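Local coordinates for protein CutA1 (Shewanella, PDB 3AHP) that probably contributes to tolerance of divalent metal ions and assembles as a stable trimer of identical subunits, at residues E5-F10 with T66-I71; F10-D15 with S54-M59; A32-I37 with Q60-T65. All coordinates share one frame; numbering follows the deposited sequence.

Interaction 1. Residues E5-F10 with T66-I71; sequences EQLLIF and TDYPAI
L7 and I9 meet the Y68 ring through their CD1 methyls. L7 CD1 lies 3.7 Å from Y68 CD1 and approaches the ring obliquely. It also reaches the stem of the side chain, with L7 CD1 3.9 Å from Y68 CB. I9 CD1 comes in at the ring edge, near the ring plane, 3.8 Å from Y68 CD1. The same methyl touches the next turn of the helix, with I9 CD1 4.2 Å from I71 CG2. No hydrogen bond joins the two segments, so the contact is apolar packing. Y68 CG stands anti to the backbone N (chi1 173°), which starts the ring beside its carbonyl carbon. The far end of the ring is fixed by a hydrogen bond between Y68 OH and E72 OE2. An alanine in place of Y68 would probably leave L7 CD1 and I9 CD1 without their aromatic neighbour and E72 without its hydroxyl partner. I71 also rests on C63 and F86, and Y68 packs on G94 of a neighbouring subunit. The start of helix 68-78 thus packs on strand 6-13, between strands 50-64 and 86-94, consistent with the ferredoxin-like fold of GlnB-like proteins.

Interaction 2. Residues F10-D15 with S54-M59; sequences FTTCPD and SHEVPM
T11 with M59 and C13 with V57 are hydrogen-bonded antiparallel pairs, T12 with P58 the non-hydrogen-bonded pair between them, and the N-to-C directions of strands 10-13 and 54-59 make an angle of 141°, a marked twist. T11 N bonds to M59 O at 3.0 Å and M59 N to T11 O at 2.8 Å. C13 N donates to V57 O at 2.8 Å. The return bond from V57 N to C13 O is nearly straight, 176° at the hydrogen. P58 has no N-H, and its pairing with T12 needs none. On one face T11 and M59 lie side by side, with T11 CG2 3.6 Å from M59 CB, while T11 OG1 bonds to E85 O. C13 CB is 4.0 Å from V57 CG1, and C13 SG is 4.1 Å from M59 SD. On the face of T12 and P58 the T12 and E56 side chains cross at about a right angle. The main partner of E56 OE2 is S43 OG; its bond from T12 OG1, 3.4 Å, is weak and uncertain. The face of C13, V57 and M59 is thus mostly apolar and packs on helix 16-28, while the buried E56 carboxylate probably relies chiefly on S43.

Interaction 3. Residues A32-I37 with Q60-T65; sequences AACVQI and QIKCMT
K62 runs over C34 toward Q36 on the adjacent antiparallel strand. K62 CB lies 4.0 Å from C34 O. The bend at chi3 (-99°) keeps CE over C34, so that K62 CE comes 3.9 Å from C34 O and 4.1 Å from C34 SG. At the tip, K62 NZ lies 3.7 Å from Q36 OE1, but its main partner is E85 of a neighbouring subunit, to which it forms a salt bridge. The ammonium group thus carries the contact over to another chain. In the backbone, Q36 and Q60 form a hydrogen-bonded pair with bonds both ways, and their side chains lie side by side. The C34 and K62 pair is less even. K62 N donates to C34 O at 3.1 Å, close to straight at 172°, but K62 O receives a weak bond of 3.4 Å from A33 N, one residue before C34. V35 and I61 make the non-hydrogen-bonded pair on the other face, with V35 CG2 4.1 Å from I61 CG1. A32 CB closes against I61 CG2 at 3.6 Å. V35 and I61 pack on helix 16-28. C34 rests on W101 and K62 on Y98, both from helix 96-105. Strand 50-64 has strand 6-13 as its other neighbour here, and residues C34 to I37 pair with an antiparallel strand of a neighbouring subunit, so the sheet continues across the interface, consistent with a CutA1 trimer.

In the fold
From the N terminus, strand 6-13 enters interaction 1 and then, sharing F10, interaction 2. Helix 16-28 follows, and the chain returns as strand 34-38 for interaction 3. Strand 50-64 then closes interaction 2 with residues 54-59 and interaction 3 with 60-65. Helix 68-78 closes interaction 1 last, so the loops of interactions 2 and 3 both nest inside it. Those two cross, because their segments alternate along the chain. Strand 50-64 lies between strands 6-13 and 34-38 here. M59 packs on V35 and I37, and I9 bonds to I61 through the backbone. Interactions 2 and 3 join strand 50-64 to strands 6-13 and 34-38, and interaction 1 sets helix 68-78 on strand 6-13.

Interaction 1. Residues E5-F10 with T66-I71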
loop_
_atom_site.group_PDB
_atom_site.type_symbol
_atom_site.label_atom_id
_atom_site.label_comp_id
_atom_site.label_asym_id
_atom_site.label_seq_id
_atom_site.Cartn_x
_atom_site.Cartn_y
_atom_site.Cartn_z
ATOM N N GLU B 5 -15.576 4.399 7.323
ATOM C CA GLU B 5 -15.358 4.578 8.770
ATOM C C GLU B 5 -13.888 4.842 9.005
ATOM O O GLU B 5 -13.507 5.580 9.918
ATOM C CB GLU B 5 -15.699 3.304 9.563
ATOM C CG GLU B 5 -17.132 2.816 9.496
ATOM C CD GLU B 5 -18.104 3.849 10.006
ATOM O OE1 GLU B 5 -17.914 5.041 9.681
ATOM O OE2 GLU B 5 -19.066 3.471 10.705
ATOM N N GLN B 6 -13.066 4.118 8.253
ATOM C CA GLN B 6 -11.659 4.018 8.551
ATOM C C GLN B 6 -10.803 4.250 7.326
ATOM O O GLN B 6 -11.240 3.977 6.199
ATOM C CB GLN B 6 -11.354 2.667 9.166
ATOM C CG GLN B 6 -12.008 2.478 10.515
ATOM C CD GLN B 6 -12.469 1.070 10.734
ATOM O OE1 GLN B 6 -12.983 0.424 9.823
ATOM N NE2 GLN B 6 -12.251 0.564 11.936
ATOM N N LEU B 7 -9.603 4.795 7.549
ATOM C CA LEU B 7 -8.664 5.053 6.470
ATOM C C LEU B 7 -7.377 4.269 6.601
ATOM O O LEU B 7 -6.930 3.965 7.692
ATOM C CB LEU B 7 -8.331 6.533 6.372
ATOM C CG LEU B 7 -9.486 7.524 6.282
ATOM C CD1 LEU B 7 -9.015 8.897 6.729
ATOM C CD2 LEU B 7 -10.086 7.551 4.875
ATOM N N LEU B 8 -6.767 3.990 5.456
ATOM C CA LEU B 8 -5.342 3.715 5.371
ATOM C C LEU B 8 -4.603 4.921 4.801
ATOM O O LEU B 8 -4.881 5.364 3.698
ATOM C CB LEU B 8 -5.120 2.487 4.492
ATOM C CG LEU B 8 -3.721 1.887 4.393
ATOM C CD1 LEU B 8 -3.220 1.533 5.758
ATOM C CD2 LEU B 8 -3.722 0.678 3.447
ATOM N N ILE B 9 -3.677 5.462 5.584
ATOM C CA ILE B 9 -2.889 6.630 5.189
ATOM C C ILE B 9 -1.468 6.229 4.832
ATOM O O ILE B 9 -0.831 5.460 5.560
ATOM C CB ILE B 9 -2.828 7.670 6.315
ATOM C CG1 ILE B 9 -4.219 8.250 6.555
ATOM C CG2 ILE B 9 -1.818 8.780 5.971
ATOM C CD1 ILE B 9 -4.267 9.293 7.664
ATOM N N PHE B 10 -0.984 6.733 3.701
ATOM C CA PHE B 10 0.410 6.521 3.313
ATOM C C PHE B 10 1.150 7.822 3.459
ATOM O O PHE B 10 0.659 8.874 3.052
ATOM C CB PHE B 10 0.537 6.042 1.861
ATOM C CG PHE B 10 -0.067 4.708 1.608
ATOM C CD1 PHE B 10 -1.418 4.589 1.300
ATOM C CD2 PHE B 10 0.706 3.563 1.681
ATOM C CE1 PHE B 10 -1.993 3.324 1.086
ATOM C CE2 PHE B 10 0.150 2.315 1.454
ATOM C CZ PHE B 10 -1.207 2.193 1.170
ATOM N N THR B 66 -12.536 9.720 11.374
ATOM C CA THR B 66 -12.989 10.777 12.250
ATOM C C THR B 66 -11.800 11.522 12.896
ATOM O O THR B 66 -11.799 12.738 12.996
ATOM C CB THR B 66 -14.001 10.196 13.272
ATOM O OG1 THR B 66 -15.043 11.133 13.477
ATOM C CG2 THR B 66 -13.364 9.795 14.599
ATOM N N ASP B 67 -10.735 10.788 13.201
ATOM C CA ASP B 67 -9.523 11.380 13.730
ATOM C C ASP B 67 -8.704 12.074 12.655
ATOM O O ASP B 67 -7.686 12.680 12.966
ATOM C CB ASP B 67 -8.634 10.325 14.391
ATOM C CG ASP B 67 -9.361 9.486 15.404
ATOM O OD1 ASP B 67 -9.988 10.045 16.328
ATOM O OD2 ASP B 67 -9.215 8.252 15.332
ATOM N N TYR B 68 -9.092 11.929 11.393
ATOM C CA TYR B 68 -8.201 12.303 10.298
ATOM C C TYR B 68 -7.621 13.712 10.454
ATOM O O TYR B 68 -6.398 13.884 10.389
ATOM C CB TYR B 68 -8.835 12.120 8.908
ATOM C CG TYR B 68 -7.968 12.678 7.804
ATOM C CD1 TYR B 68 -6.947 11.910 7.240
ATOM C CD2 TYR B 68 -8.058 14.027 7.438
ATOM C CE1 TYR B 68 -6.080 12.458 6.293
ATOM C CE2 TYR B 68 -7.191 14.588 6.498
ATOM C CZ TYR B 68 -6.209 13.798 5.928
ATOM O OH TYR B 68 -5.355 14.346 5.004
ATOM N N PRO B 69 -8.482 14.718 10.705
ATOM C CA PRO B 69 -7.980 16.099 10.723
ATOM C C PRO B 69 -6.854 16.342 11.739
ATOM O O PRO B 69 -5.943 17.126 11.470
ATOM C CB PRO B 69 -9.231 16.916 11.061
ATOM C CG PRO B 69 -10.347 16.095 10.516
ATOM C CD PRO B 69 -9.951 14.678 10.831
ATOM N N ALA B 70 -6.885 15.629 12.860
ATOM C CA ALA B 70 -5.849 15.749 13.870
ATOM C C ALA B 70 -4.559 15.011 13.474
ATOM O O ALA B 70 -3.456 15.464 13.788
ATOM C CB ALA B 70 -6.363 15.260 15.225
ATOM N N ILE B 71 -4.706 13.863 12.816
ATOM C CA ILE B 71 -3.561 13.124 12.297
ATOM C C ILE B 71 -2.787 13.927 11.245
ATOM O O ILE B 71 -1.582 14.172 11.384
ATOM C CB ILE B 71 -3.984 11.770 11.746
ATOM C CG1 ILE B 71 -4.697 10.987 12.858
ATOM C CG2 ILE B 71 -2.762 10.993 11.211
ATOM C CD1 ILE B 71 -5.373 9.697 12.412
#

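Interaction 2. Residues F10-D15 with S54-M59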
loop_
_atom_site.group_PDB
_atom_site.type_symbol
_atom_site.label_atom_id
_atom_site.label_comp_id
_atom_site.label_asym_id
_atom_site.label_seq_id
_atom_site.Cartn_x
_atom_site.Cartn_y
_atom_site.Cartn_z
ATOM N N PHE B 10 -0.984 6.733 3.701
ATOM C CA PHE B 10 0.410 6.521 3.313
ATOM C C PHE B 10 1.150 7.822 3.459
ATOM O O PHE B 10 0.659 8.874 3.052
ATOM C CB PHE B 10 0.537 6.042 1.861
ATOM C CG PHE B 10 -0.067 4.708 1.608
ATOM C CD1 PHE B 10 -1.418 4.589 1.300
ATOM C CD2 PHE B 10 0.706 3.563 1.681
ATOM C CE1 PHE B 10 -1.993 3.324 1.086
ATOM C CE2 PHE B 10 0.150 2.315 1.454
ATOM C CZ PHE B 10 -1.207 2.193 1.170
ATOM N N THR B 11 2.367 7.740 3.967
ATOM C CA THR B 11 3.213 8.915 4.078
ATOM C C THR B 11 4.661 8.479 4.193
ATOM O O THR B 11 4.964 7.316 4.107
ATOM C CB THR B 11 2.802 9.810 5.272
ATOM O OG1 THR B 11 3.550 11.025 5.230
ATOM C CG2 THR B 11 3.060 9.123 6.585
ATOM N N THR B 12 5.553 9.418 4.418
ATOM C CA THR B 12 6.956 9.196 4.135
ATOM C C THR B 12 7.731 10.132 5.036
ATOM O O THR B 12 7.262 11.215 5.310
ATOM C CB THR B 12 7.236 9.534 2.657
ATOM O OG1 THR B 12 7.748 8.381 1.974
ATOM C CG2 THR B 12 8.180 10.703 2.542
ATOM N N CYS B 13 8.842 9.676 5.597
ATOM C CA CYS B 13 9.720 10.548 6.365
ATOM C C CYS B 13 11.134 10.475 5.833
ATOM O O CYS B 13 11.519 9.450 5.291
ATOM C CB CYS B 13 9.706 10.149 7.836
ATOM S SG CYS B 13 8.214 10.628 8.718
ATOM N N PRO B 14 11.933 11.546 6.025
ATOM C CA PRO B 14 13.291 11.603 5.465
ATOM C C PRO B 14 14.246 10.603 6.087
ATOM O O PRO B 14 15.229 10.242 5.460
ATOM C CB PRO B 14 13.742 13.023 5.783
ATOM C CG PRO B 14 12.484 13.794 5.853
ATOM C CD PRO B 14 11.524 12.862 6.541
ATOM N N ASP B 15 13.943 10.129 7.287
ATOM C CA ASP B 15 14.650 8.982 7.837
ATOM C C ASP B 15 13.825 8.312 8.928
ATOM O O ASP B 15 12.753 8.807 9.283
ATOM C CB ASP B 15 15.992 9.416 8.410
ATOM C CG ASP B 15 15.831 10.344 9.581
ATOM O OD1 ASP B 15 15.349 9.884 10.644
ATOM O OD2 ASP B 15 16.151 11.541 9.426
ATOM N N SER B 54 15.493 10.862 -3.270
ATOM C CA SER B 54 15.839 10.701 -1.875
ATOM C C SER B 54 15.436 9.353 -1.282
ATOM O O SER B 54 14.503 8.703 -1.764
ATOM C CB SER B 54 15.361 11.881 -1.020
ATOM O OG SER B 54 14.049 12.286 -1.341
ATOM N N HIS B 55 16.227 8.896 -0.309
ATOM C CA HIS B 55 15.928 7.708 0.465
ATOM C C HIS B 55 15.090 8.071 1.693
ATOM O O HIS B 55 15.408 8.997 2.429
ATOM C CB HIS B 55 17.221 6.992 0.860
ATOM C CG HIS B 55 17.694 5.996 -0.158
ATOM N ND1 HIS B 55 18.762 6.237 -1.000
ATOM C CD2 HIS B 55 17.229 4.763 -0.485
ATOM C CE1 HIS B 55 18.947 5.187 -1.784
ATOM N NE2 HIS B 55 18.015 4.291 -1.509
ATOM N N GLU B 56 14.015 7.365 1.896
ATOM C CA GLU B 56 12.976 7.845 2.726
ATOM C C GLU B 56 12.391 6.712 3.447
ATOM O O GLU B 56 12.478 5.599 3.055
ATOM C CB GLU B 56 11.911 8.526 1.912
ATOM C CG GLU B 56 12.339 9.819 1.411
ATOM C CD GLU B 56 11.232 10.649 1.049
ATOM O OE1 GLU B 56 11.287 11.830 1.276
ATOM O OE2 GLU B 56 10.300 10.135 0.523
ATOM N N VAL B 57 11.762 7.014 4.536
ATOM C CA VAL B 57 11.145 5.978 5.287
ATOM C C VAL B 57 9.625 5.982 5.213
ATOM O O VAL B 57 8.983 6.919 5.587
ATOM C CB VAL B 57 11.692 5.999 6.682
ATOM C CG1 VAL B 57 10.692 6.327 7.646
ATOM C CG2 VAL B 57 12.347 4.722 7.022
ATOM N N PRO B 58 9.057 4.898 4.726
ATOM C CA PRO B 58 7.645 4.828 4.414
ATOM C C PRO B 58 6.771 4.534 5.618
ATOM O O PRO B 58 7.190 3.847 6.471
ATOM C CB PRO B 58 7.613 3.701 3.419
ATOM C CG PRO B 58 8.660 2.901 3.765
ATOM C CD PRO B 58 9.737 3.701 4.258
ATOM N N MET B 59 5.584 5.104 5.691
ATOM C CA MET B 59 4.686 4.846 6.825
ATOM C C MET B 59 3.265 4.485 6.378
ATOM O O MET B 59 2.704 5.152 5.516
ATOM C CB MET B 59 4.624 6.058 7.755
ATOM C CG MET B 59 5.877 6.308 8.552
ATOM S SD MET B 59 5.657 7.637 9.751
ATOM C CE MET B 59 5.289 6.707 11.211
HETATM O O HOH W 1 16.328 11.020 3.387
#

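Interaction 3. Residues A32-I37 with Q60-T65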
loop_
_atom_site.group_PDB
_atom_site.type_symbol
_atom_site.label_atom_id
_atom_site.label_comp_id
_atom_site.label_asym_id
_atom_site.label_seq_id
_atom_site.Cartn_x
_atom_site.Cartn_y
_atom_site.Cartn_z
ATOM N N ALA B 32 -3.909 7.115 16.097
ATOM C CA ALA B 32 -3.814 5.966 15.245
ATOM C C ALA B 32 -3.642 4.782 16.167
ATOM O O ALA B 32 -2.818 4.828 17.085
ATOM C CB ALA B 32 -2.605 6.094 14.315
ATOM N N ALA B 33 -4.404 3.718 15.904
ATOM C CA ALA B 33 -4.291 2.489 16.679
ATOM C C ALA B 33 -2.943 1.875 16.407
ATOM O O ALA B 33 -2.284 1.386 17.331
ATOM C CB ALA B 33 -5.401 1.511 16.322
ATOM N N CYS B 34 -2.522 1.952 15.144
ATOM C CA CYS B 34 -1.291 1.314 14.700
ATOM C C CYS B 34 -0.624 2.032 13.538
ATOM O O CYS B 34 -1.292 2.496 12.594
ATOM C CB CYS B 34 -1.532 -0.135 14.301
ATOM S SG CYS B 34 -0.075 -0.890 13.549
ATOM N N VAL B 35 0.709 2.029 13.585
ATOM C CA VAL B 35 1.526 2.658 12.569
ATOM C C VAL B 35 2.683 1.760 12.152
ATOM O O VAL B 35 3.417 1.229 12.985
ATOM C CB VAL B 35 2.072 4.039 13.033
ATOM C CG1 VAL B 35 3.059 4.587 12.017
ATOM C CG2 VAL B 35 0.941 5.019 13.247
ATOM N N GLN B 36 2.889 1.665 10.847
ATOM C CA GLN B 36 3.877 0.755 10.281
ATOM C C GLN B 36 4.961 1.570 9.602
ATOM O O GLN B 36 4.677 2.442 8.789
ATOM C CB GLN B 36 3.187 -0.170 9.272
ATOM C CG GLN B 36 4.044 -1.278 8.674
ATOM C CD GLN B 36 3.310 -2.042 7.565
ATOM O OE1 GLN B 36 2.327 -2.737 7.819
ATOM N NE2 GLN B 36 3.750 -1.853 6.322
ATOM N N ILE B 37 6.197 1.339 10.011
ATOM C CA ILE B 37 7.338 1.958 9.381
ATOM C C ILE B 37 8.102 0.901 8.621
ATOM O O ILE B 37 8.666 -0.011 9.220
ATOM C CB ILE B 37 8.301 2.547 10.426
ATOM C CG1 ILE B 37 7.577 3.517 11.368
ATOM C CG2 ILE B 37 9.527 3.163 9.742
ATOM C CD1 ILE B 37 8.423 3.928 12.597
ATOM N N GLN B 60 2.682 3.457 6.990
ATOM C CA GLN B 60 1.243 3.235 6.902
ATOM C C GLN B 60 0.548 3.558 8.223
ATOM O O GLN B 60 0.927 3.040 9.261
ATOM C CB GLN B 60 0.930 1.791 6.532
ATOM C CG GLN B 60 1.407 1.314 5.165
ATOM C CD GLN B 60 1.019 -0.151 4.925
ATOM O OE1 GLN B 60 1.384 -0.741 3.903
ATOM N NE2 GLN B 60 0.284 -0.747 5.894
ATOM N N ILE B 61 -0.484 4.394 8.172
ATOM C CA ILE B 61 -1.276 4.723 9.365
ATOM C C ILE B 61 -2.682 4.137 9.270
ATOM O O ILE B 61 -3.388 4.357 8.287
ATOM C CB ILE B 61 -1.415 6.253 9.589
ATOM C CG1 ILE B 61 -0.040 6.916 9.765
ATOM C CG2 ILE B 61 -2.301 6.522 10.787
ATOM C CD1 ILE B 61 0.016 8.373 9.295
ATOM N N LYS B 62 -3.101 3.405 10.291
ATOM C CA LYS B 62 -4.456 2.907 10.285
ATOM C C LYS B 62 -5.271 3.588 11.355
ATOM O O LYS B 62 -4.858 3.654 12.518
ATOM C CB LYS B 62 -4.490 1.385 10.414
ATOM C CG LYS B 62 -3.835 0.675 9.235
ATOM C CD LYS B 62 -2.992 -0.492 9.699
ATOM C CE LYS B 62 -1.518 -0.144 9.773
ATOM N NZ LYS B 62 -0.769 -0.827 8.667
ATOM N N CYS B 63 -6.410 4.140 10.946
ATOM C CA CYS B 63 -7.136 5.073 11.777
ATOM C C CYS B 63 -8.607 5.196 11.416
ATOM O O CYS B 63 -9.040 4.766 10.352
ATOM C CB CYS B 63 -6.483 6.446 11.685
ATOM S SG CYS B 63 -6.806 7.298 10.149
ATOM N N MET B 64 -9.354 5.843 12.305
ATOM C CA MET B 64 -10.716 6.301 12.025
ATOM C C MET B 64 -10.749 7.596 11.216
ATOM O O MET B 64 -10.061 8.562 11.519
ATOM C CB MET B 64 -11.452 6.516 13.338
ATOM C CG MET B 64 -11.438 5.302 14.243
ATOM S SD MET B 64 -12.486 3.962 13.644
ATOM C CE MET B 64 -14.048 4.820 13.403
ATOM N N THR B 65 -11.576 7.618 10.192
ATOM C CA THR B 65 -11.687 8.792 9.354
ATOM C C THR B 65 -11.942 9.992 10.236
ATOM O O THR B 65 -11.641 11.131 9.905
ATOM C CB THR B 65 -12.852 8.598 8.407
ATOM O OG1 THR B 65 -12.550 7.497 7.549
ATOM C CG2 THR B 65 -13.140 9.862 7.603
#